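FAD-binding PCMH-type domain-containing protein (Gibberella zeae, PDB 6YJO) probably oxidises oligosaccharides with the help of an FAD cofactor that it holds through two covalent links, as a member of the oxygen-dependent FAD-linked oxidoreductase family. Local coordinates at residues Ser161-Gly166 with Leu333-Pro338; Val196-Thr201 with Glu488-Asp493; Trp250-Ala255 with Ser362-Leu367. One frame throughout, in Å; residues are numbered along the deposited sequence.

Contact 1 (Ser161-Gly166 with Leu333-Pro338); sequences SCPGVG and LDQRRP. With FAD (flavin-adenine dinucleotide), chain C.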
loop_
_atom_site.group_PDB
_atom_site.type_symbol
_atom_site.label_atom_id
_atom_site.label_comp_id
_atom_site.label_asym_id
_atom_site.label_seq_id
_atom_site.Cartn_x
_atom_site.Cartn_y
_atom_site.Cartn_z
ATOM N N SER A 161 5.231 5.647 4.338
ATOM C CA SER A 161 5.811 6.966 4.561
ATOM C C SER A 161 4.843 8.097 4.231
ATOM O O SER A 161 4.965 9.192 4.792
ATOM C CB SER A 161 7.081 7.122 3.722
ATOM O OG SER A 161 7.877 5.951 3.761
ATOM N N CYS A 162 3.893 7.862 3.330
ATOM C CA CYS A 162 3.000 8.927 2.881
ATOM C C CYS A 162 1.907 9.169 3.914
ATOM O O CYS A 162 1.095 8.271 4.164
ATOM C CB CYS A 162 2.379 8.570 1.543
ATOM S SG CYS A 162 3.594 8.151 0.292
ATOM N N PRO A 163 1.840 10.355 4.522
ATOM C CA PRO A 163 0.806 10.585 5.541
ATOM C C PRO A 163 -0.601 10.674 4.977
ATOM O O PRO A 163 -1.560 10.374 5.699
ATOM C CB PRO A 163 1.237 11.912 6.176
ATOM C CG PRO A 163 1.994 12.606 5.101
ATOM C CD PRO A 163 2.710 11.528 4.343
ATOM N N GLY A 164 -0.761 11.092 3.720
ATOM C CA GLY A 164 -2.086 11.255 3.146
ATOM C C GLY A 164 -2.777 9.973 2.730
ATOM O O GLY A 164 -3.957 10.010 2.374
ATOM N N VAL A 165 -2.072 8.844 2.769
ATOM C CA VAL A 165 -2.668 7.568 2.398
ATOM C C VAL A 165 -3.765 7.207 3.390
ATOM O O VAL A 165 -3.642 7.446 4.600
ATOM C CB VAL A 165 -1.576 6.486 2.333
ATOM C CG1 VAL A 165 -2.172 5.092 2.389
ATOM C CG2 VAL A 165 -0.742 6.670 1.067
ATOM N N GLY A 166 -4.860 6.648 2.875
ATOM C CA GLY A 166 -5.949 6.222 3.733
ATOM C C GLY A 166 -5.658 4.887 4.395
ATOM O O GLY A 166 -5.013 4.006 3.826
ATOM N N LEU A 333 1.990 15.760 8.741
ATOM C CA LEU A 333 1.534 14.432 9.143
ATOM C C LEU A 333 0.016 14.390 9.292
ATOM O O LEU A 333 -0.663 13.614 8.614
ATOM C CB LEU A 333 2.223 14.010 10.447
ATOM C CG LEU A 333 3.651 13.454 10.381
ATOM C CD1 LEU A 333 3.943 12.649 11.639
ATOM C CD2 LEU A 333 3.883 12.586 9.139
ATOM N N ASP A 334 -0.539 15.242 10.154
ATOM C CA ASP A 334 -1.952 15.150 10.511
ATOM C C ASP A 334 -2.843 15.515 9.328
ATOM O O ASP A 334 -3.513 16.549 9.351
ATOM C CB ASP A 334 -2.253 16.051 11.715
ATOM C CG ASP A 334 -3.625 15.795 12.311
ATOM O OD1 ASP A 334 -4.372 14.967 11.749
ATOM O OD2 ASP A 334 -3.954 16.417 13.344
ATOM N N GLN A 335 -2.873 14.661 8.304
ATOM C CA GLN A 335 -3.711 14.891 7.129
ATOM C C GLN A 335 -5.154 14.523 7.445
ATOM O O GLN A 335 -5.418 13.460 8.015
ATOM C CB GLN A 335 -3.230 14.059 5.936
ATOM C CG GLN A 335 -1.958 14.542 5.258
ATOM C CD GLN A 335 -2.053 15.977 4.763
ATOM O OE1 GLN A 335 -3.145 16.506 4.559
ATOM N NE2 GLN A 335 -0.903 16.620 4.590
ATOM N N ARG A 336 -6.087 15.392 7.063
ATOM C CA ARG A 336 -7.511 15.145 7.250
ATOM C C ARG A 336 -8.276 15.750 6.083
ATOM O O ARG A 336 -7.697 16.341 5.166
ATOM C CB ARG A 336 -8.017 15.726 8.575
ATOM C CG ARG A 336 -7.358 15.128 9.802
ATOM C CD ARG A 336 -7.934 15.688 11.090
ATOM N NE ARG A 336 -9.287 15.203 11.350
ATOM C CZ ARG A 336 -9.843 15.133 12.556
ATOM N NH1 ARG A 336 -9.168 15.503 13.637
ATOM N NH2 ARG A 336 -11.082 14.678 12.684
ATOM N N ARG A 337 -9.588 15.605 6.135
ATOM C CA ARG A 337 -10.491 16.186 5.155
ATOM C C ARG A 337 -10.686 17.674 5.443
ATOM O O ARG A 337 -10.836 18.067 6.603
ATOM C CB ARG A 337 -11.835 15.465 5.189
ATOM C CG ARG A 337 -12.884 16.030 4.259
ATOM C CD ARG A 337 -14.135 15.169 4.281
ATOM N NE ARG A 337 -15.069 15.542 3.222
ATOM C CZ ARG A 337 -14.977 15.122 1.964
ATOM N NH1 ARG A 337 -13.987 14.316 1.602
ATOM N NH2 ARG A 337 -15.871 15.513 1.068
ATOM N N PRO A 338 -10.705 18.530 4.407
ATOM C CA PRO A 338 -10.614 18.176 2.985
ATOM C C PRO A 338 -9.182 17.915 2.517
ATOM O O PRO A 338 -8.233 18.471 3.073
ATOM C CB PRO A 338 -11.196 19.406 2.292
ATOM C CG PRO A 338 -10.800 20.532 3.189
ATOM C CD PRO A 338 -10.837 19.986 4.598
HETATM P PA FAD C . -8.183 4.419 -2.008
HETATM O O1A FAD C . -8.174 4.727 -3.457
HETATM O O2A FAD C . -9.230 5.207 -1.203
HETATM O O5B FAD C . -8.361 2.872 -1.764
HETATM C C5B FAD C . -7.559 1.905 -2.473
HETATM C C4B FAD C . -8.272 0.580 -2.480
HETATM O O4B FAD C . -8.843 0.335 -1.171
HETATM C C3B FAD C . -9.432 0.486 -3.467
HETATM O O3B FAD C . -9.558 -0.836 -3.977
HETATM C C2B FAD C . -10.626 0.878 -2.600
HETATM O O2B FAD C . -11.848 0.359 -3.103
HETATM C C1B FAD C . -10.249 0.208 -1.281
HETATM N N9A FAD C . -10.879 0.804 -0.106
HETATM C C8A FAD C . -10.713 2.075 0.383
HETATM N N7A FAD C . -11.422 2.335 1.455
HETATM C C5A FAD C . -12.108 1.147 1.689
HETATM C C6A FAD C . -13.028 0.768 2.681
HETATM N N6A FAD C . -13.441 1.568 3.666
HETATM N N1A FAD C . -13.521 -0.489 2.622
HETATM C C2A FAD C . -13.112 -1.297 1.642
HETATM N N3A FAD C . -12.250 -1.049 0.655
HETATM C C4A FAD C . -11.780 0.204 0.733
HETATM N N1 FAD C . 2.180 1.802 0.055
HETATM C C2 FAD C . 3.109 1.176 0.836
HETATM O O2 FAD C . 3.036 -0.032 1.087
HETATM N N3 FAD C . 4.163 1.904 1.366
HETATM C C4 FAD C . 4.390 3.254 1.184
HETATM O O4 FAD C . 5.362 3.797 1.705
HETATM C C4X FAD C . 3.397 3.908 0.353
HETATM N N5 FAD C . 3.532 5.185 0.128
HETATM C C5X FAD C . 2.578 5.807 -0.662
HETATM C C6 FAD C . 2.714 7.162 -0.943
HETATM C C7 FAD C . 1.772 7.841 -1.705
HETATM C C7M FAD C . 1.950 9.315 -1.961
HETATM C C8 FAD C . 0.697 7.131 -2.265
HETATM C C8M FAD C . -0.341 7.823 -3.106
HETATM C C9 FAD C . 0.568 5.769 -2.008
HETATM C C9A FAD C . 1.499 5.106 -1.219
HETATM N N10 FAD C . 1.389 3.730 -0.938
HETATM C C10 FAD C . 2.326 3.096 -0.164
HETATM C "C1'" FAD C . 0.302 2.931 -1.517
HETATM C "C2'" FAD C . -0.904 2.773 -0.603
HETATM O "O2'" FAD C . -0.628 1.796 0.400
HETATM C "C3'" FAD C . -2.092 2.303 -1.443
HETATM O "O3'" FAD C . -2.271 3.229 -2.509
HETATM C "C4'" FAD C . -3.406 2.187 -0.675
HETATM O "O4'" FAD C . -4.099 1.001 -1.063
HETATM C "C5'" FAD C . -4.283 3.393 -0.920
HETATM O "O5'" FAD C . -5.324 3.430 0.074
HETATM P P FAD C . -6.308 4.647 0.156
HETATM O O1P FAD C . -7.509 4.280 1.033
HETATM O O2P FAD C . -5.554 5.867 0.538
HETATM O O3P FAD C . -6.765 4.744 -1.378
#

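Contact 2 (Val196-Thr201 with Glu488-Asp493); sequences VLTNGT and ELDPKD. With NAG (2-acetamido-2-deoxy-beta-D-glucopyranose), chain B.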
loop_
_atom_site.group_PDB
_atom_site.type_symbol
_atom_site.label_atom_id
_atom_site.label_comp_id
_atom_site.label_asym_id
_atom_site.label_seq_id
_atom_site.Cartn_x
_atom_site.Cartn_y
_atom_site.Cartn_z
ATOM N N VAL A 196 -19.328 -3.864 6.211
ATOM C CA VAL A 196 -20.667 -3.965 5.639
ATOM C C VAL A 196 -20.595 -4.864 4.414
ATOM O O VAL A 196 -19.945 -4.523 3.417
ATOM C CB VAL A 196 -21.225 -2.579 5.274
ATOM C CG1 VAL A 196 -22.638 -2.693 4.709
ATOM C CG2 VAL A 196 -21.206 -1.664 6.490
ATOM N N LEU A 197 -21.267 -6.007 4.479
ATOM C CA LEU A 197 -21.295 -6.918 3.348
ATOM C C LEU A 197 -22.270 -6.414 2.281
ATOM O O LEU A 197 -23.075 -5.505 2.506
ATOM C CB LEU A 197 -21.673 -8.326 3.804
ATOM C CG LEU A 197 -20.929 -8.837 5.038
ATOM C CD1 LEU A 197 -21.301 -10.288 5.326
ATOM C CD2 LEU A 197 -19.422 -8.684 4.864
ATOM N N THR A 198 -22.194 -7.033 1.100
ATOM C CA THR A 198 -22.925 -6.526 -0.059
ATOM C C THR A 198 -24.421 -6.402 0.202
ATOM O O THR A 198 -25.087 -5.573 -0.432
ATOM C CB THR A 198 -22.685 -7.426 -1.271
ATOM O OG1 THR A 198 -23.412 -6.914 -2.397
ATOM C CG2 THR A 198 -23.123 -8.853 -0.984
ATOM N N ASN A 199 -24.973 -7.205 1.110
ATOM C CA ASN A 199 -26.401 -7.152 1.402
ATOM C C ASN A 199 -26.747 -6.125 2.472
ATOM O O ASN A 199 -27.896 -6.084 2.923
ATOM C CB ASN A 199 -26.916 -8.536 1.814
ATOM C CG ASN A 199 -26.129 -9.149 2.959
ATOM O OD1 ASN A 199 -25.369 -8.472 3.652
ATOM N ND2 ASN A 199 -26.319 -10.451 3.159
ATOM N N GLY A 200 -25.792 -5.281 2.868
ATOM C CA GLY A 200 -26.027 -4.282 3.888
ATOM C C GLY A 200 -25.861 -4.768 5.309
ATOM O O GLY A 200 -25.807 -3.939 6.227
ATOM N N THR A 201 -25.776 -6.077 5.529
ATOM C CA THR A 201 -25.551 -6.598 6.870
ATOM C C THR A 201 -24.225 -6.090 7.419
ATOM O O THR A 201 -23.206 -6.107 6.724
ATOM C CB THR A 201 -25.564 -8.129 6.850
ATOM O OG1 THR A 201 -26.909 -8.600 6.681
ATOM C CG2 THR A 201 -24.990 -8.693 8.142
ATOM N N GLU A 488 -19.270 -16.696 -1.924
ATOM C CA GLU A 488 -20.087 -16.716 -0.716
ATOM C C GLU A 488 -20.714 -15.353 -0.454
ATOM O O GLU A 488 -21.930 -15.235 -0.263
ATOM C CB GLU A 488 -19.238 -17.122 0.487
ATOM C CG GLU A 488 -19.387 -18.549 0.957
ATOM C CD GLU A 488 -19.058 -18.690 2.438
ATOM O OE1 GLU A 488 -19.903 -18.307 3.279
ATOM O OE2 GLU A 488 -17.943 -19.153 2.767
ATOM N N LEU A 489 -19.890 -14.306 -0.451
ATOM C CA LEU A 489 -20.241 -13.020 0.135
ATOM C C LEU A 489 -20.690 -11.986 -0.886
ATOM O O LEU A 489 -21.639 -11.245 -0.623
ATOM C CB LEU A 489 -19.043 -12.478 0.922
ATOM C CG LEU A 489 -18.526 -13.446 1.996
ATOM C CD1 LEU A 489 -17.290 -12.899 2.696
ATOM C CD2 LEU A 489 -19.625 -13.768 3.004
ATOM N N ASP A 490 -20.036 -11.905 -2.041
ATOM C CA ASP A 490 -20.394 -10.952 -3.090
ATOM C C ASP A 490 -20.507 -11.711 -4.406
ATOM O O ASP A 490 -19.631 -11.616 -5.273
ATOM C CB ASP A 490 -19.362 -9.826 -3.182
ATOM C CG ASP A 490 -19.853 -8.642 -3.990
ATOM O OD1 ASP A 490 -21.074 -8.552 -4.240
ATOM O OD2 ASP A 490 -19.015 -7.798 -4.377
ATOM N N PRO A 491 -21.591 -12.480 -4.590
ATOM C CA PRO A 491 -21.682 -13.347 -5.772
ATOM C C PRO A 491 -22.014 -12.571 -7.036
ATOM O O PRO A 491 -21.528 -12.905 -8.121
ATOM C CB PRO A 491 -22.799 -14.336 -5.403
ATOM C CG PRO A 491 -23.442 -13.802 -4.110
ATOM C CD PRO A 491 -22.861 -12.444 -3.847
ATOM N N LYS A 492 -22.837 -11.533 -6.907
ATOM C CA LYS A 492 -23.143 -10.656 -8.028
ATOM C C LYS A 492 -22.015 -9.675 -8.317
ATOM O O LYS A 492 -22.122 -8.890 -9.266
ATOM C CB LYS A 492 -24.449 -9.902 -7.755
ATOM C CG LYS A 492 -25.630 -10.822 -7.450
ATOM C CD LYS A 492 -26.968 -10.104 -7.589
ATOM C CE LYS A 492 -27.960 -10.533 -6.515
ATOM N NZ LYS A 492 -29.296 -9.899 -6.711
ATOM N N ASP A 493 -20.943 -9.713 -7.525
ATOM C CA ASP A 493 -19.765 -8.871 -7.722
ATOM C C ASP A 493 -20.139 -7.390 -7.680
ATOM O O ASP A 493 -19.776 -6.604 -8.556
ATOM C CB ASP A 493 -19.047 -9.222 -9.026
ATOM C CG ASP A 493 -17.599 -8.781 -9.026
ATOM O OD1 ASP A 493 -17.181 -8.090 -8.071
ATOM O OD2 ASP A 493 -16.874 -9.130 -9.980
HETATM C C1 NAG B . -25.656 -11.199 4.193
HETATM C C2 NAG B . -26.672 -11.971 5.028
HETATM C C3 NAG B . -25.969 -12.811 6.095
HETATM C C4 NAG B . -24.856 -13.660 5.493
HETATM C C5 NAG B . -23.940 -12.804 4.624
HETATM C C6 NAG B . -22.912 -13.618 3.876
HETATM C C7 NAG B . -28.948 -11.256 5.613
HETATM C C8 NAG B . -29.783 -10.214 6.297
HETATM N N2 NAG B . -27.624 -11.059 5.642
HETATM O O3 NAG B . -26.930 -13.651 6.725
HETATM O O4 NAG B . -24.054 -14.189 6.542
HETATM O O5 NAG B . -24.709 -12.100 3.639
HETATM O O6 NAG B . -23.459 -14.177 2.690
HETATM O O7 NAG B . -29.448 -12.229 5.058
HETATM O O HOH W 1 -20.231 -8.867 0.653
#

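Contact 3 (Trp250-Ala255 with Ser362-Leu367); sequences WNENEA and SFARTL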
loop_
_atom_site.group_PDB
_atom_site.type_symbol
_atom_site.label_atom_id
_atom_site.label_comp_id
_atom_site.label_asym_id
_atom_site.label_seq_id
_atom_site.Cartn_x
_atom_site.Cartn_y
_atom_site.Cartn_z
ATOM N N TRP A 250 26.708 4.816 -8.821
ATOM C CA TRP A 250 27.158 3.571 -9.426
ATOM C C TRP A 250 27.290 3.694 -10.939
ATOM O O TRP A 250 26.591 4.476 -11.590
ATOM C CB TRP A 250 26.165 2.450 -9.129
ATOM C CG TRP A 250 26.194 1.908 -7.741
ATOM C CD1 TRP A 250 27.215 1.985 -6.841
ATOM C CD2 TRP A 250 25.138 1.191 -7.096
ATOM N NE1 TRP A 250 26.856 1.357 -5.672
ATOM C CE2 TRP A 250 25.585 0.863 -5.803
ATOM C CE3 TRP A 250 23.857 0.796 -7.489
ATOM C CZ2 TRP A 250 24.795 0.157 -4.899
ATOM C CZ3 TRP A 250 23.074 0.097 -6.593
ATOM C CH2 TRP A 250 23.545 -0.217 -5.312
ATOM N N ASN A 251 28.204 2.903 -11.493
ATOM C CA ASN A 251 28.178 2.507 -12.890
ATOM C C ASN A 251 27.580 1.105 -12.990
ATOM O O ASN A 251 27.373 0.430 -11.982
ATOM C CB ASN A 251 29.588 2.563 -13.491
ATOM C CG ASN A 251 30.580 1.676 -12.753
ATOM O OD1 ASN A 251 30.320 0.503 -12.503
ATOM N ND2 ASN A 251 31.721 2.243 -12.392
ATOM N N GLU A 252 27.289 0.678 -14.223
ATOM C CA GLU A 252 26.612 -0.600 -14.431
ATOM C C GLU A 252 27.207 -1.710 -13.576
ATOM O O GLU A 252 26.481 -2.427 -12.880
ATOM C CB GLU A 252 26.672 -0.996 -15.908
ATOM C CG GLU A 252 26.065 -2.365 -16.174
ATOM C CD GLU A 252 25.821 -2.635 -17.648
ATOM O OE1 GLU A 252 25.797 -1.669 -18.435
ATOM O OE2 GLU A 252 25.654 -3.817 -18.013
ATOM N N ASN A 253 28.532 -1.864 -13.611
ATOM C CA ASN A 253 29.161 -2.986 -12.925
ATOM C C ASN A 253 29.296 -2.759 -11.425
ATOM O O ASN A 253 29.341 -3.738 -10.673
ATOM C CB ASN A 253 30.533 -3.283 -13.531
ATOM C CG ASN A 253 31.277 -4.349 -12.764
ATOM O OD1 ASN A 253 30.946 -5.532 -12.841
ATOM N ND2 ASN A 253 32.287 -3.935 -12.009
ATOM N N GLU A 254 29.369 -1.503 -10.971
ATOM C CA GLU A 254 29.265 -1.231 -9.543
ATOM C C GLU A 254 27.853 -1.436 -9.021
ATOM O O GLU A 254 27.671 -1.534 -7.804
ATOM C CB GLU A 254 29.711 0.198 -9.224
ATOM C CG GLU A 254 31.213 0.374 -9.123
ATOM C CD GLU A 254 31.604 1.794 -8.769
ATOM O OE1 GLU A 254 30.768 2.704 -8.950
ATOM O OE2 GLU A 254 32.747 1.996 -8.306
ATOM N N ALA A 255 26.857 -1.492 -9.908
ATOM C CA ALA A 255 25.485 -1.767 -9.508
ATOM C C ALA A 255 25.172 -3.258 -9.461
ATOM O O ALA A 255 24.363 -3.677 -8.628
ATOM C CB ALA A 255 24.508 -1.069 -10.457
ATOM N N SER A 362 21.137 -8.410 -15.817
ATOM C CA SER A 362 20.153 -8.036 -16.830
ATOM C C SER A 362 19.425 -6.754 -16.443
ATOM O O SER A 362 19.153 -5.908 -17.302
ATOM C CB SER A 362 19.155 -9.176 -17.041
ATOM O OG SER A 362 18.125 -8.790 -17.937
ATOM N N PHE A 363 19.101 -6.596 -15.158
ATOM C CA PHE A 363 18.446 -5.373 -14.704
ATOM C C PHE A 363 19.355 -4.166 -14.894
ATOM O O PHE A 363 18.920 -3.123 -15.390
ATOM C CB PHE A 363 18.037 -5.515 -13.237
ATOM C CG PHE A 363 17.618 -4.220 -12.591
ATOM C CD1 PHE A 363 16.533 -3.508 -13.074
ATOM C CD2 PHE A 363 18.305 -3.720 -11.496
ATOM C CE1 PHE A 363 16.145 -2.319 -12.483
ATOM C CE2 PHE A 363 17.923 -2.532 -10.898
ATOM C CZ PHE A 363 16.839 -1.829 -11.394
ATOM N N ALA A 364 20.633 -4.304 -14.535
ATOM C CA ALA A 364 21.554 -3.171 -14.576
ATOM C C ALA A 364 21.965 -2.829 -16.002
ATOM O O ALA A 364 22.297 -1.676 -16.285
ATOM C CB ALA A 364 22.789 -3.473 -13.721
ATOM N N ARG A 365 21.960 -3.814 -16.907
ATOM C CA ARG A 365 22.224 -3.539 -18.319
ATOM C C ARG A 365 21.073 -2.758 -18.938
ATOM O O ARG A 365 21.292 -1.813 -19.702
ATOM C CB ARG A 365 22.448 -4.854 -19.075
ATOM C CG ARG A 365 22.843 -4.711 -20.545
ATOM C CD ARG A 365 23.352 -6.047 -21.084
ATOM N NE ARG A 365 23.981 -5.944 -22.398
ATOM C CZ ARG A 365 24.734 -6.897 -22.944
ATOM N NH1 ARG A 365 24.964 -8.031 -22.292
ATOM N NH2 ARG A 365 25.264 -6.716 -24.147
ATOM N N THR A 366 19.840 -3.143 -18.608
ATOM C CA THR A 366 18.660 -2.494 -19.161
ATOM C C THR A 366 18.461 -1.099 -18.575
ATOM O O THR A 366 17.990 -0.197 -19.273
ATOM C CB THR A 366 17.441 -3.381 -18.895
ATOM O OG1 THR A 366 17.840 -4.758 -18.952
ATOM C CG2 THR A 366 16.353 -3.141 -19.928
ATOM N N LEU A 367 18.837 -0.899 -17.310
ATOM C CA LEU A 367 18.660 0.392 -16.652
ATOM C C LEU A 367 19.726 1.387 -17.091
ATOM O O LEU A 367 19.408 2.513 -17.486
ATOM C CB LEU A 367 18.699 0.209 -15.137
ATOM C CG LEU A 367 18.168 1.370 -14.299
ATOM C CD1 LEU A 367 16.650 1.445 -14.400
ATOM C CD2 LEU A 367 18.623 1.230 -12.852
#

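Contact 1 (Ser161-Gly166 with Leu333-Pro338)
Pro163 meets Leu333 and Gln335 in a buried, apolar loop-to-loop contact behind the FAD: the loop that carries the flavin, between strand 155-156 and helix 167-171, rests on the long loop that follows helix 320-326. Pro163 CB does most of the touching, 3.5 Å from Leu333 O and 4.0 Å from Leu333 CD2. Although the side chain of Leu333 starts off away from the proline, its CD2 branch comes back to it. Gln335 covers the neighbouring residue with its methylene part, CG lying 3.9 Å from Gly164 CA. Chi1 near -74° sets CG against the glycine; the bend at chi2 (-57°) turns the amide beyond it, and NE2 is weakly bonded to Ala332 O.

The other side of the loop faces the cofactor. A type I turn from Cys162 to Val165 separates two grips on FAD: Cys162 SG is bonded covalently to C6 at 1.8 Å, and Gly166 N, at the N-cap of the next helix, donates to O2P at 2.6 Å. Ser161 N adds a nearly straight bond to O4 of the isoalloxazine, and Val165 CG2 packs 3.5 Å from C9. With His102 as the second covalent link, this is the bicovalent flavin site known from berberine bridge enzyme-like oxidases.

Contact 2 (Val196-Thr201 with Glu488-Asp493)
Chi1 of 180° turns OG1 of Thr198 opposite its own N, toward Asp490, whose chi1 of -165° swings the carboxylate to meet it; the two side chains cross at about a right angle, with OG1 of Thr198 3.4 Å from OD1 of Asp490. The resulting hydrogen bond, given by the threonine hydroxyl, is weak. The aspartate's stronger partners are close in sequence: OD1 also takes the N-H of Met494 and OD2 that of Phe495, just after it, while Lys486, on the helix before it, adds a salt bridge to OD2. The carboxylate is therefore held mainly by residues flanking its own segment, and the bond from Thr198 adds little. A water makes a second link, accepting from Thr198 N at 2.7 Å and donating weakly to Leu489 O, at the end of helix 479-489.

The sugar on Asn199 extends the contact. Asn199 sits in the type I turn from Leu197 to Gly200, and its OD1 receives Thr201 N at 3.1 Å from above the carbonyl plane, an Asx turn. ND2 of the same amide carries C1 of the N-acetylglucosamine. Thr201 OG1 accepts from N2 of the sugar at 2.8 Å in a nearly straight bond, which helps to set the rotation of the ring about its link. From the 488-493 side, Leu489 CD2 packs 3.4 Å from C6, with Leu197 CD1 against C5 from the 196-201 side, so the sugar is flanked by a leucine of each segment. Asn199, Gly200 and Thr201 form the N-glycosylation sequon Asn-X-Thr, here placed on a beta hairpin turn between strands 190-196 and 202-206 of the FAD-binding domain, where it meets the C-terminal berberine-like segment.

Contact 3 (Trp250-Ala255 with Ser362-Leu367)
Glu252 reaches over Ala364 and Arg365 with a fully extended side chain: CG stands anti to the backbone N (chi1 176°) and chi2 is again near trans, at 167°. This lays the methylene CG 3.8 Å from Ala364 O and carries the carboxylate on to the next residue, with OE2 3.5 Å from both CA and CB of Arg365. The guanidinium does not close on it. Arg365 is itself extended, leading its charged end away, and OE2 of Glu252 remains 5.2 Å from NE of Arg365 with the two flat groups turned 45° apart; any attraction between the charges is probably modest. Deeper in, the small side chains of Ala255 and Ala364 face each other, CB to CB at 4.4 Å.

Helices 252-268 and 357-371 are neighbours on one face of the seven-stranded antiparallel sheet, helices packed on an antiparallel sheet as in the substrate domain of berberine bridge enzyme-like oxidases. Inward from the alanines, Phe363 and Leu367 turn to Met279 and Ile382 on the strands, and Phe363 meets Trp419 edge-to-face.

At the start of the first helix Asn251 is the N-cap: its OD1 takes the N-H of Glu254 at 2.7 Å. The indole of Trp250 tucks under this first turn, one face covered near its rim by Glu254 O and Ala255 CA, both 3.5 Å above the ring plane.

From the N terminus the chain first reaches 161-166, the flavin loop, and then the glycosylated turn 196-201, both in the FAD-binding part, before it enters the seven-stranded sheet. There 250-255 opens helix 252-268. The loop at 333-338 comes back to the flavin loop and closes contact 1 over 167 residues; helix 357-371 then closes contact 3, the shortest closure, joining two helices over the seven-stranded sheet. Contact 2 closes last, when 488-493 ties the C-terminal end of helix 479-489 to the FAD-binding hairpin. Contact 1 thus crosses both others, while contact 3 nests inside contact 2. Contacts 2 and 3 lie on opposite sides of the chain's centre, their centres about 49 Å apart.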